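Local coordinates for periplasmic solute binding protein (PDB 4RY1), which probably binds a sugar or related solute in the periplasm and delivers it to an ABC-type transporter, at residues 230-233 with 234-237; 258-261 with 262-266; 333-337 with 338-342. All coordinates share one frame; numbering follows the deposited sequence.

Interaction 1: residues 230-233 with 234-237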
loop_
_atom_site.group_PDB
_atom_site.type_symbol
_atom_site.label_atom_id
_atom_site.label_comp_id
_atom_site.label_asym_id
_atom_site.label_seq_id
_atom_site.Cartn_x
_atom_site.Cartn_y
_atom_site.Cartn_z
ATOM N N THR A 230 4.967 10.072 -16.094
ATOM C CA THR A 230 4.976 11.002 -14.974
ATOM C C THR A 230 4.205 10.459 -13.767
ATOM O O THR A 230 3.101 9.945 -13.908
ATOM C CB THR A 230 4.379 12.354 -15.389
ATOM O OG1 THR A 230 5.047 12.815 -16.567
ATOM C CG2 THR A 230 4.527 13.413 -14.281
ATOM N N ASN A 231 4.795 10.605 -12.585
ATOM C CA ASN A 231 4.140 10.237 -11.344
ATOM C C ASN A 231 2.806 10.968 -11.258
ATOM O O ASN A 231 2.720 12.176 -11.452
ATOM C CB ASN A 231 4.998 10.629 -10.142
ATOM C CG ASN A 231 6.235 9.762 -9.979
ATOM O OD1 ASN A 231 6.216 8.555 -10.248
ATOM N ND2 ASN A 231 7.323 10.377 -9.535
ATOM N N VAL A 232 1.746 10.245 -10.949
ATOM C CA VAL A 232 0.428 10.895 -10.873
ATOM C C VAL A 232 0.391 11.959 -9.769
ATOM O O VAL A 232 -0.275 12.978 -9.915
ATOM C CB VAL A 232 -0.693 9.856 -10.731
ATOM C CG1 VAL A 232 -2.039 10.511 -10.454
ATOM C CG2 VAL A 232 -0.811 9.095 -12.036
ATOM N N TYR A 233 1.172 11.747 -8.708
ATOM C CA TYR A 233 1.259 12.746 -7.636
ATOM C C TYR A 233 2.002 14.020 -8.075
ATOM O O TYR A 233 2.113 14.980 -7.322
ATOM C CB TYR A 233 1.844 12.156 -6.351
ATOM C CG TYR A 233 3.150 11.400 -6.456
ATOM C CD1 TYR A 233 4.379 12.048 -6.351
ATOM C CD2 TYR A 233 3.150 10.011 -6.572
ATOM C CE1 TYR A 233 5.561 11.327 -6.408
ATOM C CE2 TYR A 233 4.317 9.292 -6.618
ATOM C CZ TYR A 233 5.522 9.952 -6.535
ATOM O OH TYR A 233 6.692 9.229 -6.590
ATOM N N GLU A 234 2.478 14.031 -9.313
ATOM C CA GLU A 234 3.117 15.216 -9.941
ATOM C C GLU A 234 2.351 15.786 -11.142
ATOM O O GLU A 234 2.789 16.795 -11.712
ATOM C CB GLU A 234 4.561 14.892 -10.394
ATOM C CG GLU A 234 5.521 14.589 -9.256
ATOM C CD GLU A 234 6.793 13.884 -9.698
ATOM O OE1 GLU A 234 7.171 14.009 -10.874
ATOM O OE2 GLU A 234 7.415 13.186 -8.858
ATOM N N ILE A 235 1.236 15.178 -11.557
ATOM C CA ILE A 235 0.524 15.721 -12.731
ATOM C C ILE A 235 -0.414 16.858 -12.337
ATOM O O ILE A 235 -0.955 16.894 -11.226
ATOM C CB ILE A 235 -0.213 14.676 -13.608
ATOM C CG1 ILE A 235 -1.453 14.117 -12.897
ATOM C CG2 ILE A 235 0.748 13.573 -14.053
ATOM C CD1 ILE A 235 -2.261 13.124 -13.715
ATOM N N ARG A 236 -0.626 17.762 -13.277
ATOM C CA ARG A 236 -1.363 18.983 -12.999
ATOM C C ARG A 236 -2.787 18.698 -12.530
ATOM O O ARG A 236 -3.260 19.372 -11.622
ATOM C CB ARG A 236 -1.392 19.906 -14.227
ATOM N N PRO A 237 -3.484 17.714 -13.150
ATOM C CA PRO A 237 -4.837 17.492 -12.645
ATOM C C PRO A 237 -4.946 17.065 -11.181
ATOM O O PRO A 237 -5.973 17.350 -10.550
ATOM C CB PRO A 237 -5.372 16.391 -13.557
ATOM C CG PRO A 237 -4.673 16.639 -14.852
ATOM C CD PRO A 237 -3.263 16.976 -14.409
HETATM O O HOH W 1 7.491 11.661 -12.578
#
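Asn231 and Glu234 grip each other across a short 3-10 turn that leads into helix 236-239, with Ile235 at the N-cap position. Two backbone bonds make the turn: Glu234 N donates to Asn231 O at 2.8 Å, and Ile235 N donates to Val232 O at 3.1 Å.

The polar side chains add a third tie. ND2 of Asn231 gives Glu234 OE2 a nearly straight bond of 2.9 Å (174° at the hydrogen), leaving in the plane of its own amide but meeting the carboxylate from above its plane; the amide and carboxylate planes are 86° apart. A water accepts from Asn231 N and donates to Glu234 OE1, so each carboxylate oxygen is tied to Asn231, one directly and one through solvent. The Tyr233 ring lies beside the glutamate, with one face on Asn231 CB and an edge-to-face partner in Tyr256.

The apolar contacts centre on Ile235. CG1 of Ile235 is set between the backbone N and the carbonyl carbon (chi1 71°), which carries CD1 to 4.2 Å from Val232 CG1, the two side chains pointing the same way. The remaining branch, Ile235 CG2, meets the methyl CG2 of Thr230 at 3.8 Å.

Interaction 2: residues 258-261 with 262-266; sequences SNMP and KDAVL
Pro261 to Ala264 form a type I beta turn, closed by a hydrogen bond from Ala264 N to Pro261 O at 3.0 Å, with Lys262 and Asp263 at the two corner positions. The turn reverses the chain between helix 253-257 and strand 266-268, and so brings Met260 alongside residues that come after it.

Pro261 and Ala264 meet directly across the mouth of the turn, ring atom CD of Pro261 lying 4.0 Å from Ala264 CB. That methyl also packs 4.2 Å from Met260 CB. Farther along, the side chains of Met260 and Leu266 cross at about a right angle, with Met260 CG touching Leu266 CD1 at 3.9 Å, the methionine chain being bent at chi2 and chi3. Both side chains also lie against Trp238 of helix 236-239 and Asn123 of strand 107-123, which joins the base of the turn to the fold.

At the corner, Asp263 OD1 curls back to 3.6 Å from Pro261 CB, while Lys262 is solvent-exposed and poorly ordered. The chemistry divides accordingly: one backbone bond fixes the reversal, apolar carbons pack its two arms together, and the charged corner residues face water, consistent with a surface-exposed type I turn in which the poorly ordered lysine tail is probably mobile.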
loop_
_atom_site.group_PDB
_atom_site.type_symbol
_atom_site.label_atom_id
_atom_site.label_comp_id
_atom_site.label_asym_id
_atom_site.label_seq_id
_atom_site.Cartn_x
_atom_site.Cartn_y
_atom_site.Cartn_z
ATOM N N SER A 258 2.674 15.696 -1.151
ATOM C CA SER A 258 3.998 16.356 -1.196
ATOM C C SER A 258 4.056 17.537 -2.171
ATOM O O SER A 258 4.702 18.543 -1.895
ATOM C CB SER A 258 5.117 15.333 -1.492
ATOM O OG SER A 258 5.073 14.814 -2.825
ATOM N N ASN A 259 3.351 17.428 -3.292
ATOM C CA ASN A 259 3.360 18.496 -4.316
ATOM C C ASN A 259 2.059 19.329 -4.395
ATOM O O ASN A 259 1.877 20.125 -5.328
ATOM C CB ASN A 259 3.709 17.901 -5.689
ATOM C CG ASN A 259 5.010 17.101 -5.668
ATOM O OD1 ASN A 259 6.036 17.565 -5.168
ATOM N ND2 ASN A 259 4.976 15.907 -6.227
ATOM N N MET A 260 1.155 19.161 -3.426
ATOM C CA MET A 260 -0.102 19.937 -3.409
ATOM C C MET A 260 0.172 21.419 -3.061
ATOM O O MET A 260 1.064 21.690 -2.243
ATOM C CB MET A 260 -1.109 19.358 -2.398
ATOM C CG MET A 260 -1.732 17.997 -2.729
ATOM S SD MET A 260 -2.417 17.752 -4.391
ATOM C CE MET A 260 -3.926 18.585 -4.448
ATOM N N PRO A 261 -0.597 22.375 -3.649
ATOM C CA PRO A 261 -0.421 23.780 -3.237
ATOM C C PRO A 261 -0.734 23.960 -1.757
ATOM O O PRO A 261 -1.528 23.201 -1.202
ATOM C CB PRO A 261 -1.466 24.538 -4.074
ATOM C CG PRO A 261 -1.812 23.626 -5.188
ATOM C CD PRO A 261 -1.694 22.238 -4.624
ATOM N N LYS A 262 -0.134 24.979 -1.152
ATOM C CA LYS A 262 -0.263 25.271 0.295
ATOM C C LYS A 262 -1.719 25.395 0.801
ATOM O O LYS A 262 -2.039 24.979 1.922
ATOM C CB LYS A 262 0.533 26.553 0.645
ATOM C CG LYS A 262 -0.309 27.822 0.778
ATOM C CD LYS A 262 0.418 29.087 0.350
ATOM C CE LYS A 262 -0.579 30.142 -0.116
ATOM N NZ LYS A 262 -0.018 31.046 -1.156
ATOM N N ASP A 263 -2.586 25.957 -0.041
ATOM C CA ASP A 263 -3.987 26.234 0.297
ATOM C C ASP A 263 -4.937 25.076 -0.059
ATOM O O ASP A 263 -6.154 25.188 0.134
ATOM C CB ASP A 263 -4.457 27.530 -0.388
ATOM C CG ASP A 263 -4.693 27.359 -1.886
ATOM O OD1 ASP A 263 -3.850 26.736 -2.570
ATOM O OD2 ASP A 263 -5.720 27.866 -2.384
ATOM N N ALA A 264 -4.386 23.971 -0.576
ATOM C CA ALA A 264 -5.214 22.809 -0.892
ATOM C C ALA A 264 -5.667 22.123 0.402
ATOM O O ALA A 264 -4.949 22.120 1.400
ATOM C CB ALA A 264 -4.474 21.832 -1.783
ATOM N N VAL A 265 -6.864 21.557 0.367
ATOM C CA VAL A 265 -7.426 20.837 1.512
ATOM C C VAL A 265 -7.788 19.419 1.093
ATOM O O VAL A 265 -8.761 19.214 0.356
ATOM C CB VAL A 265 -8.675 21.531 2.094
ATOM C CG1 VAL A 265 -9.259 20.698 3.238
ATOM C CG2 VAL A 265 -8.330 22.941 2.575
ATOM N N LEU A 266 -6.991 18.469 1.586
ATOM C CA LEU A 266 -7.255 17.038 1.447
ATOM C C LEU A 266 -7.822 16.502 2.774
ATOM O O LEU A 266 -7.331 16.861 3.844
ATOM C CB LEU A 266 -5.981 16.280 1.064
ATOM C CG LEU A 266 -5.399 16.635 -0.312
ATOM C CD1 LEU A 266 -4.153 15.807 -0.552
ATOM C CD2 LEU A 266 -6.369 16.463 -1.479
#

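Interaction 3: residues 333-337 with 338-342; sequences KLLED and IGVIN
Leu335 and Ile341 face each other where helix 329-337 ends, CD1 of the isoleucine resting 3.7 Å from the leucine CB. Ile341 CG1 lies anti to its carbonyl carbon (chi1 -70°), an orientation that turns the CG1-CD1 branch onto the helix. Val340 approaches the same leucine, its CB 4.2 Å from Leu335 CB. Ile338 points away at CB, yet its branches touch the last turn: CG2 meets Leu334 CD1 obliquely at 4.1 Å, and CD1 lies 4.2 Å from Leu335 CD2.

The chain can fold back this way because a Schellman motif closes the helix. Gly339, with positive phi (84°), turns the backbone, and the motif's pair of bonds follows: Val340 N to Leu335 O, weak though 2.8 Å long, and Gly339 N to Glu336 O. Ile341 N makes a further bond to Leu335 O at 3.1 Å. Past the turn, Asn342 ND2 donates to Gly339 O, and a water links Glu336 O to Ile341 O.

On the exposed face, Lys333 NZ forms a salt bridge with Asp337 one turn later, 2.9 Å from OD2 on its syn lone pair. Leu334, Leu335 and Ile338 also pack on helix 313-319, and Leu335 and Ile341 share Leu321 in a loop, so the helix end packs on helix 313-319, while Glu336 OE2, in the conformer given, forms a salt bridge with Arg352 of helix 346-356.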
loop_
_atom_site.group_PDB
_atom_site.type_symbol
_atom_site.label_atom_id
_atom_site.label_comp_id
_atom_site.label_asym_id
_atom_site.label_seq_id
_atom_site.Cartn_x
_atom_site.Cartn_y
_atom_site.Cartn_z
ATOM N N LYS A 333 2.330 6.468 20.917
ATOM C CA LYS A 333 2.003 7.305 22.082
ATOM C C LYS A 333 3.027 8.419 22.199
ATOM O O LYS A 333 2.666 9.580 22.458
ATOM C CB LYS A 333 1.923 6.464 23.363
ATOM C CG LYS A 333 1.766 7.264 24.646
ATOM C CD LYS A 333 0.440 7.948 24.906
ATOM C CE LYS A 333 0.254 8.251 26.414
ATOM N NZ LYS A 333 1.417 8.831 27.165
ATOM N N LEU A 334 4.309 8.090 22.016
ATOM C CA LEU A 334 5.364 9.110 22.067
ATOM C C LEU A 334 5.143 10.209 21.055
ATOM O O LEU A 334 5.232 11.397 21.374
ATOM C CB LEU A 334 6.758 8.494 21.912
ATOM C CG LEU A 334 7.910 9.483 21.901
ATOM C CD1 LEU A 334 7.996 10.316 23.166
ATOM C CD2 LEU A 334 9.213 8.718 21.717
ATOM N N LEU A 335 4.857 9.817 19.824
ATOM C CA LEU A 335 4.625 10.806 18.772
ATOM C C LEU A 335 3.387 11.685 19.053
ATOM O O LEU A 335 3.372 12.847 18.690
ATOM C CB LEU A 335 4.541 10.150 17.396
ATOM C CG LEU A 335 5.820 9.501 16.897
ATOM C CD1 LEU A 335 5.561 9.023 15.477
ATOM C CD2 LEU A 335 7.022 10.423 16.954
ATOM N N GLU A 336 2.361 11.106 19.654
ATOM C CA GLU A 336 1.211 11.904 20.065
ATOM C C GLU A 336 1.579 12.864 21.184
ATOM O O GLU A 336 1.231 14.047 21.128
ATOM C CB GLU A 336 0.054 11.031 20.499
ATOM C CG GLU A 336 -1.208 11.864 20.684
ATOM C CD GLU A 336 -2.420 11.051 21.046
ATOM O OE1 GLU A 336 -2.335 10.176 21.931
ATOM O OE2 GLU A 336 -3.477 11.311 20.450
ATOM N N ASP A 337 2.328 12.368 22.163
ATOM C CA ASP A 337 2.714 13.195 23.319
ATOM C C ASP A 337 3.536 14.425 22.915
ATOM O O ASP A 337 3.446 15.479 23.528
ATOM C CB ASP A 337 3.526 12.366 24.331
ATOM C CG ASP A 337 2.687 11.322 25.065
ATOM O OD1 ASP A 337 1.432 11.388 25.048
ATOM O OD2 ASP A 337 3.304 10.418 25.676
ATOM N N ILE A 338 4.374 14.294 21.887
ATOM C CA ILE A 338 5.203 15.396 21.396
ATOM C C ILE A 338 4.530 16.177 20.245
ATOM O O ILE A 338 5.131 17.074 19.683
ATOM C CB ILE A 338 6.643 14.956 21.035
ATOM C CG1 ILE A 338 6.671 14.067 19.763
ATOM C CG2 ILE A 338 7.280 14.261 22.235
ATOM C CD1 ILE A 338 8.084 13.785 19.291
ATOM N N GLY A 339 3.295 15.808 19.914
ATOM C CA GLY A 339 2.471 16.528 18.950
ATOM C C GLY A 339 2.674 16.214 17.476
ATOM O O GLY A 339 2.095 16.882 16.632
ATOM N N VAL A 340 3.512 15.218 17.172
ATOM C CA VAL A 340 3.744 14.837 15.785
ATOM C C VAL A 340 2.510 14.159 15.216
ATOM O O VAL A 340 2.108 14.409 14.082
ATOM C CB VAL A 340 4.997 13.966 15.705
ATOM C CG1 VAL A 340 5.159 13.317 14.347
ATOM C CG2 VAL A 340 6.207 14.828 15.986
ATOM N N ILE A 341 1.938 13.268 16.015
ATOM C CA ILE A 341 0.586 12.768 15.767
ATOM C C ILE A 341 -0.341 13.784 16.421
ATOM O O ILE A 341 -0.212 14.082 17.617
ATOM C CB ILE A 341 0.376 11.356 16.342
ATOM C CG1 ILE A 341 1.165 10.325 15.536
ATOM C CG2 ILE A 341 -1.093 10.966 16.355
ATOM C CD1 ILE A 341 1.216 8.970 16.187
ATOM N N ASN A 342 -1.256 14.311 15.624
ATOM C CA ASN A 342 -2.212 15.333 16.086
ATOM C C ASN A 342 -3.449 15.306 15.184
ATOM O O ASN A 342 -3.402 14.725 14.090
ATOM C CB ASN A 342 -1.540 16.709 16.088
ATOM C CG ASN A 342 -1.166 17.164 14.694
ATOM O OD1 ASN A 342 -2.036 17.510 13.896
ATOM N ND2 ASN A 342 0.127 17.117 14.372
HETATM O O HOH W 2 -1.340 15.427 19.653
#

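Interactions 1 and 2 are neighbours in space, with centres 13 Å apart, and touch through Asn259: its ND2 lies 3.2 Å from Tyr233 O, a probable hydrogen bond, and 3.3 Å from Glu234 CG. The helix that interaction 1 opens, 236-239, also supplies Trp238 against the methionine and leucine of interaction 2, so helix 236-239 begins in interaction 1 and supports interaction 2. Both lie on the same side of the chain's centre. Interaction 3 stands apart, its centre 31 Å from that of interaction 1 and 23 Å from that of interaction 2, with nearest atoms about 21 Å and 11 Å away.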